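Local coordinates for protein predicted protease of the collagenase family (Methanopyrus kandleri, PDB 5D88) that is probably a peptidase of the U32 family, built on a TIM barrel and carrying a bound zinc ion, at residues R24-C29 with D35-D40; D42-P47 with E67-V72. One frame throughout, in Å; residues are numbered along the deposited sequence. Where two conformers were deposited one is given.

Contact 1 (R24-C29 with D35-D40); sequences RWYLCC and DTVPED
The phenol oxygen of Tyr26, which rests on the ring of Pro38, is gripped by two nitrogens of one arginine. In one of its two conformers, Arg24 donates from NH2 to Tyr26 OH at 2.8 Å along a fairly straight line, with an N-H...O angle of 161°, while Arg24 NE reaches the same Tyr26 OH at 3.2 Å in a longer and more bent bond. NE and NH2 grip the oxygen side-on, and it lies almost in the guanidinium plane. Arg24 NH1 has a further partner in a salt bridge to Glu239. Across the contact, Pro38 lies over one face of the tyrosine: its CD stands 3.7 Å from the Tyr26 ring centroid, only 12° off the normal, a CH-pi contact, and Pro38 CG extends to 3.6 Å from Tyr26 OH. In this TIM barrel, strand 23-27 is the first of the eight parallel strands, and residues 35-40 form the loop that follows the short helix 31-34 and leads toward strand 43-47. Tyr26 therefore joins the outside of the barrel wall to the first connection. Nearer the backbone, Val37, which also touches Ile44 of the next strand, packs its CG2 at 4.1 Å against Tyr26 CB. Val37 CG1, placed opposite the backbone N, comes to 4.1 Å from Tyr26 CD1, obliquely to the ring. A leucine in place of Tyr26 would probably leave Pro38 without its aromatic face and Arg24 NE and NH2 without their shared acceptor.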
# COMPACT_ATOMS: atom_id res chain seq x y z
N ARG A 24 -11.54 0.60 -25.74
CA ARG A 24 -12.01 1.63 -24.82
C ARG A 24 -13.00 1.06 -23.82
O ARG A 24 -14.02 0.48 -24.21
CB ARG A 24 -12.65 2.79 -25.59
CG ARG A 24 -11.63 3.52 -26.46
CD ARG A 24 -12.20 4.79 -27.06
NE ARG A 24 -12.65 5.76 -26.06
CZ ARG A 24 -11.88 6.69 -25.50
NH1 ARG A 24 -10.59 6.78 -25.80
NH2 ARG A 24 -12.40 7.54 -24.62
N TRP A 25 -12.69 1.25 -22.55
CA TRP A 25 -13.47 0.77 -21.42
C TRP A 25 -13.93 1.95 -20.59
O TRP A 25 -13.18 2.91 -20.38
CB TRP A 25 -12.63 -0.17 -20.57
CG TRP A 25 -12.30 -1.43 -21.28
CD1 TRP A 25 -11.30 -1.64 -22.18
CD2 TRP A 25 -12.97 -2.67 -21.14
NE1 TRP A 25 -11.31 -2.94 -22.61
CE2 TRP A 25 -12.34 -3.60 -21.98
CE3 TRP A 25 -14.06 -3.10 -20.38
CZ2 TRP A 25 -12.75 -4.92 -22.08
CZ3 TRP A 25 -14.47 -4.40 -20.48
CH2 TRP A 25 -13.82 -5.30 -21.32
N TYR A 26 -15.17 1.88 -20.09
CA TYR A 26 -15.74 2.94 -19.28
C TYR A 26 -16.20 2.39 -17.93
O TYR A 26 -16.85 1.34 -17.86
CB TYR A 26 -16.92 3.59 -20.00
CG TYR A 26 -16.47 4.44 -21.15
CD1 TYR A 26 -16.18 3.88 -22.37
CD2 TYR A 26 -16.28 5.80 -20.98
CE1 TYR A 26 -15.74 4.66 -23.43
CE2 TYR A 26 -15.83 6.57 -22.01
CZ TYR A 26 -15.57 6.01 -23.23
OH TYR A 26 -15.12 6.82 -24.24
N LEU A 27 -15.85 3.11 -16.88
CA LEU A 27 -16.38 2.83 -15.56
C LEU A 27 -17.89 3.03 -15.55
O LEU A 27 -18.41 3.98 -16.14
CB LEU A 27 -15.72 3.77 -14.53
CG LEU A 27 -16.19 3.60 -13.09
CD1 LEU A 27 -15.65 2.33 -12.46
CD2 LEU A 27 -15.83 4.81 -12.26
N CYS A 28 -18.60 2.12 -14.88
CA CYS A 28 -20.04 2.26 -14.73
C CYS A 28 -20.41 1.93 -13.30
O CYS A 28 -20.25 0.78 -12.87
CB CYS A 28 -20.78 1.36 -15.72
SG CYS A 28 -22.53 1.47 -15.57
N CYS A 29 -20.92 2.94 -12.57
CA CYS A 29 -21.21 2.81 -11.14
C CYS A 29 -22.68 2.71 -10.83
O CYS A 29 -23.04 2.54 -9.66
CB CYS A 29 -20.64 4.00 -10.36
SG CYS A 29 -18.88 4.06 -10.41
N ASP A 35 -26.19 4.52 -19.27
CA ASP A 35 -26.78 5.18 -20.43
C ASP A 35 -25.87 6.24 -21.04
O ASP A 35 -26.15 6.70 -22.15
CB ASP A 35 -28.12 5.84 -20.05
CG ASP A 35 -29.24 4.83 -19.83
OD1 ASP A 35 -29.05 3.61 -20.04
OD2 ASP A 35 -30.33 5.28 -19.44
N THR A 36 -24.82 6.66 -20.34
CA THR A 36 -23.89 7.67 -20.85
C THR A 36 -22.66 7.08 -21.53
O THR A 36 -21.87 7.82 -22.12
CB THR A 36 -23.44 8.60 -19.71
OG1 THR A 36 -22.41 7.95 -18.95
CG2 THR A 36 -24.62 8.96 -18.80
N VAL A 37 -22.49 5.78 -21.45
CA VAL A 37 -21.35 5.13 -22.10
C VAL A 37 -21.51 5.26 -23.61
O VAL A 37 -22.58 4.95 -24.15
CB VAL A 37 -21.28 3.66 -21.70
CG1 VAL A 37 -20.20 2.92 -22.51
CG2 VAL A 37 -21.02 3.55 -20.21
N PRO A 38 -20.48 5.69 -24.33
CA PRO A 38 -20.60 5.82 -25.79
C PRO A 38 -20.99 4.50 -26.44
O PRO A 38 -20.56 3.42 -26.02
CB PRO A 38 -19.21 6.28 -26.22
CG PRO A 38 -18.67 6.98 -25.01
CD PRO A 38 -19.16 6.17 -23.86
N GLU A 39 -21.79 4.61 -27.51
CA GLU A 39 -22.32 3.42 -28.16
C GLU A 39 -21.22 2.51 -28.70
O GLU A 39 -21.39 1.28 -28.70
CB GLU A 39 -23.26 3.82 -29.30
CG GLU A 39 -24.65 4.23 -28.84
CD GLU A 39 -25.63 4.43 -30.00
OE1 GLU A 39 -25.83 3.47 -30.79
OE2 GLU A 39 -26.18 5.54 -30.13
N ASP A 40 -20.10 3.07 -29.15
CA ASP A 40 -19.05 2.27 -29.78
C ASP A 40 -18.03 1.73 -28.78
O ASP A 40 -16.99 1.22 -29.20
CB ASP A 40 -18.34 3.07 -30.87
CG ASP A 40 -17.79 4.40 -30.36
OD1 ASP A 40 -17.68 4.56 -29.12
OD2 ASP A 40 -17.47 5.28 -31.20

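Contact 2 (D42-P47 with E67-V72); sequences DGIVVP and EDIVDV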
# COMPACT_ATOMS: atom_id res chain seq x y z
N ASP A 42 -15.97 -0.56 -26.13
CA ASP A 42 -15.71 -1.99 -26.14
C ASP A 42 -16.30 -2.66 -24.91
O ASP A 42 -16.82 -3.78 -24.99
CB ASP A 42 -14.21 -2.24 -26.26
CG ASP A 42 -13.68 -1.83 -27.62
OD1 ASP A 42 -13.94 -2.55 -28.60
OD2 ASP A 42 -13.03 -0.77 -27.73
N GLY A 43 -16.27 -1.98 -23.77
CA GLY A 43 -16.74 -2.63 -22.56
C GLY A 43 -16.92 -1.64 -21.43
O GLY A 43 -16.56 -0.46 -21.53
N ILE A 44 -17.50 -2.14 -20.35
CA ILE A 44 -17.64 -1.39 -19.11
C ILE A 44 -16.93 -2.13 -17.99
O ILE A 44 -16.75 -3.36 -18.02
CB ILE A 44 -19.11 -1.11 -18.76
CG1 ILE A 44 -19.88 -2.43 -18.65
CG2 ILE A 44 -19.73 -0.18 -19.80
CD1 ILE A 44 -20.99 -2.41 -17.66
N VAL A 45 -16.52 -1.35 -16.98
CA VAL A 45 -15.89 -1.83 -15.76
C VAL A 45 -16.83 -1.47 -14.62
O VAL A 45 -17.13 -0.29 -14.43
CB VAL A 45 -14.50 -1.20 -15.56
CG1 VAL A 45 -13.88 -1.62 -14.24
CG2 VAL A 45 -13.61 -1.56 -16.71
N VAL A 46 -17.29 -2.47 -13.88
CA VAL A 46 -18.31 -2.27 -12.87
C VAL A 46 -17.75 -2.69 -11.51
O VAL A 46 -17.26 -3.82 -11.36
CB VAL A 46 -19.61 -3.03 -13.20
CG1 VAL A 46 -19.38 -4.50 -13.35
CG2 VAL A 46 -20.67 -2.78 -12.16
N PRO A 47 -17.78 -1.82 -10.51
CA PRO A 47 -17.28 -2.19 -9.17
C PRO A 47 -18.16 -3.26 -8.55
O PRO A 47 -19.38 -3.09 -8.48
CB PRO A 47 -17.38 -0.88 -8.37
CG PRO A 47 -17.57 0.16 -9.35
CD PRO A 47 -18.26 -0.43 -10.53
N GLU A 67 -25.94 -6.43 -10.75
CA GLU A 67 -26.53 -7.46 -11.60
C GLU A 67 -27.38 -6.84 -12.70
O GLU A 67 -27.35 -7.30 -13.85
CB GLU A 67 -27.31 -8.44 -10.73
CG GLU A 67 -26.33 -9.19 -9.81
CD GLU A 67 -26.98 -10.14 -8.81
OE1 GLU A 67 -28.22 -10.17 -8.71
OE2 GLU A 67 -26.21 -10.85 -8.12
N ASP A 68 -28.10 -5.77 -12.38
CA ASP A 68 -28.86 -5.03 -13.38
C ASP A 68 -27.94 -4.39 -14.42
O ASP A 68 -28.21 -4.45 -15.63
CB ASP A 68 -29.70 -3.97 -12.67
CG ASP A 68 -30.67 -3.28 -13.59
OD1 ASP A 68 -31.27 -3.95 -14.46
OD2 ASP A 68 -30.83 -2.05 -13.44
N ILE A 69 -26.84 -3.77 -13.98
CA ILE A 69 -25.89 -3.14 -14.90
C ILE A 69 -25.35 -4.17 -15.88
O ILE A 69 -25.23 -3.91 -17.08
CB ILE A 69 -24.75 -2.49 -14.11
CG1 ILE A 69 -25.25 -1.23 -13.39
CG2 ILE A 69 -23.56 -2.14 -15.05
CD1 ILE A 69 -24.30 -0.80 -12.26
N VAL A 70 -24.96 -5.34 -15.36
CA VAL A 70 -24.31 -6.33 -16.21
C VAL A 70 -25.28 -6.88 -17.24
O VAL A 70 -24.92 -7.06 -18.41
CB VAL A 70 -23.69 -7.45 -15.34
CG1 VAL A 70 -23.14 -8.55 -16.21
CG2 VAL A 70 -22.57 -6.88 -14.46
N ASP A 71 -26.53 -7.15 -16.84
CA ASP A 71 -27.53 -7.63 -17.79
C ASP A 71 -27.71 -6.66 -18.94
O ASP A 71 -27.67 -7.05 -20.12
CB ASP A 71 -28.87 -7.83 -17.09
CG ASP A 71 -28.86 -8.98 -16.13
OD1 ASP A 71 -27.92 -9.81 -16.21
OD2 ASP A 71 -29.79 -9.07 -15.30
N VAL A 72 -27.98 -5.39 -18.63
CA VAL A 72 -28.27 -4.42 -19.67
C VAL A 72 -27.04 -4.19 -20.55
O VAL A 72 -27.15 -4.04 -21.77
CB VAL A 72 -28.78 -3.11 -19.05
CG1 VAL A 72 -28.97 -2.03 -20.10
CG2 VAL A 72 -30.08 -3.36 -18.32
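The first half of a beta-alpha-beta unit, strand 43-47 with the helix 63-75 that follows it, is held together here by four buried aliphatic side chains. Ile69 stands at the middle of the packing and touches two strand residues. Its CG2 meets Ile44 CD1 at 3.7 Å, the closest approach between the two segments, with the two isoleucine side chains meeting at a slant. The same Ile69 CG2 lies 4.1 Å from Val46 CG2, and Ile69 CD1 also comes to 4.1 Å from that methyl; Val46 and Ile69 run alongside each other in opposite senses. One methyl of Val46 is thus touched by both the branch and the end of Ile69. Strand and helix segments run nearly antiparallel, at 167°, with their axes 9.7 Å apart, as expected for the beta-alpha-beta crossover of a TIM barrel: the chain goes up the strand, returns down the helix on the outside, and enters strand 79-83 parallel to strand 43-47. Ile44 and Val46 alternate with Val45, whose side chain faces away from this helix and packs on Trp25. Val46 makes its second contact through the other methyl. A chi1 of 58° sets CG1 between the backbone N and the carbonyl carbon while CG2 stays anti to the N, which divides the two methyls between two helix residues: Val46 CG1 reaches Val70 CG2 at 4.1 Å, the side chains crossing at about a right angle. Val70 also touches Val80 of strand 79-83, and Ile44 packs against Leu34 of helix 31-34.

Overall arrangement
Residues 24-40 of contact 1 precede all of contact 2 in sequence, and the centres of the two contacts lie 9 Å apart. Strands 23-27 and 43-47 are neighbours in the parallel barrel sheet, where Tyr26 O accepts a probable hydrogen bond from Val45 N at 2.9 Å; at the start of the strands Arg24 N probably makes another to Asp42 OD2, at 2.8 Å, as donor. Outside this wall, the loop 35-40 packs on the first strand and helix 63-75 on the second. The two contacts thus attach successive connections to adjoining strands of the TIM barrel, away from the zinc site at Cys88 and His209.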